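Local coordinates for GH59 galactosidase (Clostridium cellulolyticum, PDB 2V4V), which binds xylose through its family 6 carbohydrate-binding module, part of a longer enzyme that probably degrades plant cell-wall polysaccharides, at residues Glu10-Gln15 and Glu28-Val33; Ile66-Asp71 and Cys97-Val102. All coordinates share one frame; numbering follows the deposited sequence. Where two conformers were deposited one is given.

Contact 1 (Glu10-Gln15 and Glu28-Val33); sequences ESYSNQ and EDVGFV. With NA (sodium ion), chain C; XYP (beta-D-xylopyranose), chain B.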
# COMPACT_ATOMS: atom_id res chain seq x y z
N GLU A 10 3.08 -7.70 -4.12
CA GLU A 10 3.85 -8.91 -3.73
C GLU A 10 5.35 -8.81 -4.04
O GLU A 10 6.14 -9.74 -3.70
CB GLU A 10 3.31 -10.18 -4.41
CG GLU A 10 3.53 -10.23 -5.90
CD GLU A 10 2.53 -9.48 -6.74
OE1 GLU A 10 1.66 -8.73 -6.21
OE2 GLU A 10 2.60 -9.70 -7.99
N SER A 11 5.74 -7.71 -4.68
CA SER A 11 7.14 -7.47 -5.07
C SER A 11 7.95 -6.79 -3.94
O SER A 11 9.05 -6.27 -4.19
CB SER A 11 7.21 -6.65 -6.36
OG SER A 11 7.01 -5.28 -6.12
N TYR A 12 7.42 -6.83 -2.71
CA TYR A 12 8.11 -6.20 -1.57
C TYR A 12 9.52 -6.74 -1.36
O TYR A 12 9.82 -7.91 -1.66
CB TYR A 12 7.31 -6.35 -0.27
CG TYR A 12 6.98 -7.79 0.03
CD1 TYR A 12 7.96 -8.67 0.58
CD2 TYR A 12 5.71 -8.30 -0.23
CE1 TYR A 12 7.65 -10.00 0.86
CE2 TYR A 12 5.41 -9.66 0.04
CZ TYR A 12 6.36 -10.47 0.58
OH TYR A 12 6.03 -11.78 0.84
N SER A 13 10.38 -5.86 -0.85
CA SER A 13 11.73 -6.22 -0.38
C SER A 13 11.73 -6.92 0.98
O SER A 13 12.60 -7.73 1.29
CB SER A 13 12.60 -4.95 -0.30
OG SER A 13 12.54 -4.25 -1.55
N ASN A 14 10.73 -6.56 1.79
CA ASN A 14 10.61 -7.03 3.17
C ASN A 14 9.14 -6.89 3.61
O ASN A 14 8.43 -6.03 3.07
CB ASN A 14 11.53 -6.18 4.08
CG ASN A 14 11.46 -6.59 5.54
OD1 ASN A 14 11.57 -5.74 6.43
ND2 ASN A 14 11.27 -7.88 5.81
N GLN A 15 8.70 -7.69 4.57
CA GLN A 15 7.31 -7.55 5.06
C GLN A 15 7.24 -7.97 6.52
O GLN A 15 8.09 -8.76 6.99
CB GLN A 15 6.33 -8.39 4.23
CG GLN A 15 6.67 -9.88 4.23
CD GLN A 15 6.02 -10.65 5.37
OE1 GLN A 15 5.13 -10.16 6.06
NE2 GLN A 15 6.48 -11.89 5.56
N GLU A 28 -1.15 -11.73 -7.83
CA GLU A 28 -1.22 -11.97 -6.37
C GLU A 28 -1.68 -10.74 -5.64
O GLU A 28 -1.50 -9.62 -6.15
CB GLU A 28 0.13 -12.32 -5.82
CG GLU A 28 0.87 -13.37 -6.67
CD GLU A 28 2.14 -13.83 -6.01
OE1 GLU A 28 3.17 -13.77 -6.75
OE2 GLU A 28 2.10 -14.22 -4.80
N ASP A 29 -2.26 -10.95 -4.46
CA ASP A 29 -2.45 -9.83 -3.53
C ASP A 29 -1.72 -10.11 -2.22
O ASP A 29 -1.51 -11.28 -1.83
CB ASP A 29 -3.94 -9.53 -3.27
CG ASP A 29 -4.66 -10.71 -2.62
OD1 ASP A 29 -5.22 -11.55 -3.39
OD2 ASP A 29 -4.65 -10.77 -1.33
N VAL A 30 -1.37 -9.01 -1.54
CA VAL A 30 -0.93 -9.09 -0.17
C VAL A 30 -2.19 -9.11 0.66
O VAL A 30 -3.01 -8.16 0.62
CB VAL A 30 -0.05 -7.88 0.19
CG1 VAL A 30 0.04 -7.70 1.66
CG2 VAL A 30 1.34 -8.09 -0.41
N GLY A 31 -2.36 -10.22 1.38
CA GLY A 31 -3.52 -10.37 2.26
C GLY A 31 -3.10 -10.72 3.70
O GLY A 31 -1.94 -10.61 4.07
N PHE A 32 -4.10 -11.15 4.47
CA PHE A 32 -3.91 -11.42 5.90
C PHE A 32 -3.32 -10.21 6.61
O PHE A 32 -2.37 -10.32 7.39
CB PHE A 32 -3.07 -12.68 6.09
CG PHE A 32 -3.61 -13.86 5.27
CD1 PHE A 32 -4.47 -14.83 5.87
CD2 PHE A 32 -3.33 -13.99 3.93
CE1 PHE A 32 -4.99 -15.86 5.14
CE2 PHE A 32 -3.85 -15.05 3.22
CZ PHE A 32 -4.67 -15.99 3.83
N VAL A 33 -3.92 -9.03 6.33
CA VAL A 33 -3.43 -7.74 6.85
C VAL A 33 -4.19 -7.40 8.11
O VAL A 33 -5.42 -7.25 8.10
CB VAL A 33 -3.68 -6.66 5.80
CG1 VAL A 33 -3.34 -5.30 6.38
CG2 VAL A 33 -2.88 -6.96 4.51
NA NA C . -0.45 -7.89 -7.38
O1 XYP B . -9.45 -15.85 4.60
C1 XYP B . -8.53 -14.77 4.44
C2 XYP B . -8.60 -14.39 2.97
C3 XYP B . -7.68 -13.21 2.70
C4 XYP B . -7.93 -12.10 3.72
C5 XYP B . -7.94 -12.67 5.15
O2 XYP B . -8.13 -15.43 2.12
O3 XYP B . -7.85 -12.72 1.38
O4 XYP B . -6.93 -11.11 3.65
O5 XYP B . -8.89 -13.71 5.23
O HOH W 1 0.28 -9.44 -9.17
O HOH W 2 3.08 -12.40 -9.43

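Contact 2 (Ile66-Asp71 and Cys97-Val102); sequences IEIRLD and CTVSGV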
# COMPACT_ATOMS: atom_id res chain seq x y z
N ILE A 66 -3.74 2.94 4.81
CA ILE A 66 -2.36 2.61 4.41
C ILE A 66 -1.54 3.84 4.71
O ILE A 66 -1.69 4.86 4.06
CB ILE A 66 -2.22 2.29 2.91
CG1 ILE A 66 -3.19 1.15 2.49
CG2 ILE A 66 -0.75 1.98 2.56
CD1 ILE A 66 -3.21 0.88 0.99
N GLU A 67 -0.73 3.77 5.76
CA GLU A 67 0.18 4.86 6.06
C GLU A 67 1.40 4.71 5.19
O GLU A 67 2.01 3.63 5.14
CB GLU A 67 0.58 4.84 7.54
CG GLU A 67 -0.57 5.33 8.44
CD GLU A 67 -0.20 5.40 9.93
OE1 GLU A 67 0.86 4.90 10.31
OE2 GLU A 67 -1.02 5.95 10.70
N ILE A 68 1.77 5.79 4.50
CA ILE A 68 2.90 5.70 3.59
C ILE A 68 4.07 6.40 4.29
O ILE A 68 4.05 7.63 4.42
CB ILE A 68 2.62 6.45 2.28
CG1 ILE A 68 1.37 5.90 1.59
CG2 ILE A 68 3.80 6.33 1.31
CD1 ILE A 68 0.68 6.91 0.68
N ARG A 69 5.08 5.60 4.70
CA ARG A 69 6.17 6.12 5.51
C ARG A 69 7.51 5.89 4.80
O ARG A 69 7.65 4.94 4.03
CB ARG A 69 6.18 5.43 6.88
CG ARG A 69 5.00 5.91 7.77
CD ARG A 69 4.95 5.20 9.12
NE ARG A 69 3.78 5.63 9.87
CZ ARG A 69 3.70 6.78 10.56
NH1 ARG A 69 4.74 7.64 10.62
NH2 ARG A 69 2.55 7.07 11.22
N LEU A 70 8.46 6.81 5.01
CA LEU A 70 9.73 6.68 4.31
C LEU A 70 10.82 6.18 5.22
O LEU A 70 11.04 6.68 6.32
CB LEU A 70 10.14 8.04 3.73
CG LEU A 70 9.22 8.63 2.67
CD1 LEU A 70 9.75 10.01 2.18
CD2 LEU A 70 8.98 7.67 1.51
N ASP A 71 11.54 5.19 4.70
CA ASP A 71 12.81 4.71 5.23
C ASP A 71 12.80 3.89 6.53
O ASP A 71 13.74 3.26 6.84
CB ASP A 71 13.85 5.84 5.20
CG ASP A 71 14.09 6.37 3.77
OD1 ASP A 71 14.23 5.57 2.88
OD2 ASP A 71 14.14 7.58 3.68
N CYS A 97 -5.14 8.88 -2.32
CA CYS A 97 -4.88 9.98 -1.40
C CYS A 97 -3.82 10.93 -1.96
O CYS A 97 -3.09 10.60 -2.94
CB CYS A 97 -4.46 9.50 -0.01
SG CYS A 97 -2.84 8.63 -0.04
N THR A 98 -3.76 12.11 -1.36
CA THR A 98 -2.67 13.00 -1.69
C THR A 98 -1.41 12.61 -0.92
O THR A 98 -1.45 11.93 0.12
CB THR A 98 -3.03 14.46 -1.35
OG1 THR A 98 -3.37 14.57 0.03
CG2 THR A 98 -4.20 14.94 -2.23
N VAL A 99 -0.28 13.10 -1.41
CA VAL A 99 1.02 12.77 -0.81
C VAL A 99 1.80 14.07 -0.72
O VAL A 99 1.74 14.90 -1.65
CB VAL A 99 1.74 11.75 -1.70
CG1 VAL A 99 3.21 11.52 -1.33
CG2 VAL A 99 0.94 10.42 -1.57
N SER A 100 2.44 14.26 0.43
CA SER A 100 3.32 15.43 0.66
C SER A 100 4.50 15.41 -0.29
O SER A 100 4.95 14.36 -0.73
CB SER A 100 3.89 15.36 2.08
OG SER A 100 2.82 15.48 3.04
N GLY A 101 5.02 16.61 -0.58
CA GLY A 101 6.14 16.67 -1.49
C GLY A 101 7.36 15.98 -0.93
O GLY A 101 7.76 16.18 0.25
N VAL A 102 7.99 15.18 -1.80
CA VAL A 102 9.23 14.53 -1.43
C VAL A 102 10.15 14.41 -2.65
O VAL A 102 9.70 14.53 -3.79
CB VAL A 102 8.98 13.20 -0.70
CG1 VAL A 102 8.84 12.09 -1.66
CG2 VAL A 102 10.14 12.93 0.25

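Contact 1 (Glu10-Gln15 and Glu28-Val33)
Glu10 and Glu28 meet round a sodium ion, which takes OE1 of Glu10 at 2.6 Å and the backbone O of Glu28 at 2.4 Å. A carboxylate and a peptide carbonyl, hard oxygen ligands, suit this ion; Glu8 OE1, both OD1 and O of Asn123, and water 1 complete a shell of six. The Glu10 chain, bent at chi2 (-83°), turns its carboxylate to the metal and crosses the Glu28 side chain at about a right angle, its CG 3.7 Å from OE1 of Glu28. OE2 of Glu10 lies 4.3 Å from OE1 of Glu28, and water 2 donates to both, probably easing their repulsion. Water 1 donates to OE2 of Glu10 and accepts from N of Glu28. The sodium site, probably structural, lies in a family 6 beta-sandwich module where the loop after strand 7-8 meets strand 28-31. Behind it, Val30 sets CG2 near the plane of the Tyr12 ring, 4.4 Å from CD2 at its edge, and CB of Gln15 covers one face. Phe32 N donates a fairly straight bond (162°) to O4 of the xylose, whose C3 and C5 lie on one face of the Phe32 ring, C3 offset toward its rim.

Contact 2 (Ile66-Asp71 and Cys97-Val102)
Leu70 and Val102 reach toward each other tip to tip, CD1 of Leu70 standing 3.5 Å from CG2 of Val102. The leucine's longer branched chain covers part of the distance and the valine meets it from the other side, chi1 of Val102 (88°) putting CG2 roughly anti to the backbone N, directed at Leu70. The second apolar group centres on Ile68, whose extended arm ends in CD1. That methyl touches SG of Cys97 at 4.0 Å and CG2 of Val99 at 4.2 Å, the isoleucine and valine side chains crossing at about a right angle. Aliphatic groups and a cysteine sulfur suit this buried seam, which Phe53 and Ile78 help to line; Cys81 neighbours Cys97, and Val50 packs against Val99 and Val102 from a loop. The backbones stay well apart, with CA of Ile68 8.5 Å from CA of Val99, so that between 66-71 and 97-102 the joining is done by side chains.

Polar interactions belong to the other face of strand 64-70. There Arg69 grips Glu67 side-on, NE at 3.0 Å and NH2 at 2.9 Å from the single atom OE1. Both nitrogens approach OE1 from the same face of the carboxylate plane, although OE1 itself lies in the guanidinium plane. Lys113 forms a further salt bridge to this oxygen, and NH1 of Arg69 is hydrogen-bonded to O of Gly75; together these should fix the rotation of the guanidinium. An apolar face turned to the opposing sheet and a charged face turned outward are characteristic of a strand in a beta-sandwich, here the jelly-roll of family 6 carbohydrate-binding modules.

Overall arrangement
From the N terminus, strand 7-8 leads into 10-15, and contact 1 closes when the chain returns at 28-33 after the hairpin strand 19-22. The chain then runs through strands 38-48 and 52-59 before strand 64-70, which carries 66-71, opens contact 2; this closes at 97-102, at the end of strand 91-98, after strand 77-83. The two closures are therefore in series, neither nested nor crossed. Contact 1 joins the connection into the five-stranded sheet to the small two-stranded sheet beside the sugar; contact 2 joins the five-stranded sheet to the end of edge strand 91-98 of the four-stranded one. Their centres lie 18 Å apart, on opposite sides of the chain's centre, and they do not touch.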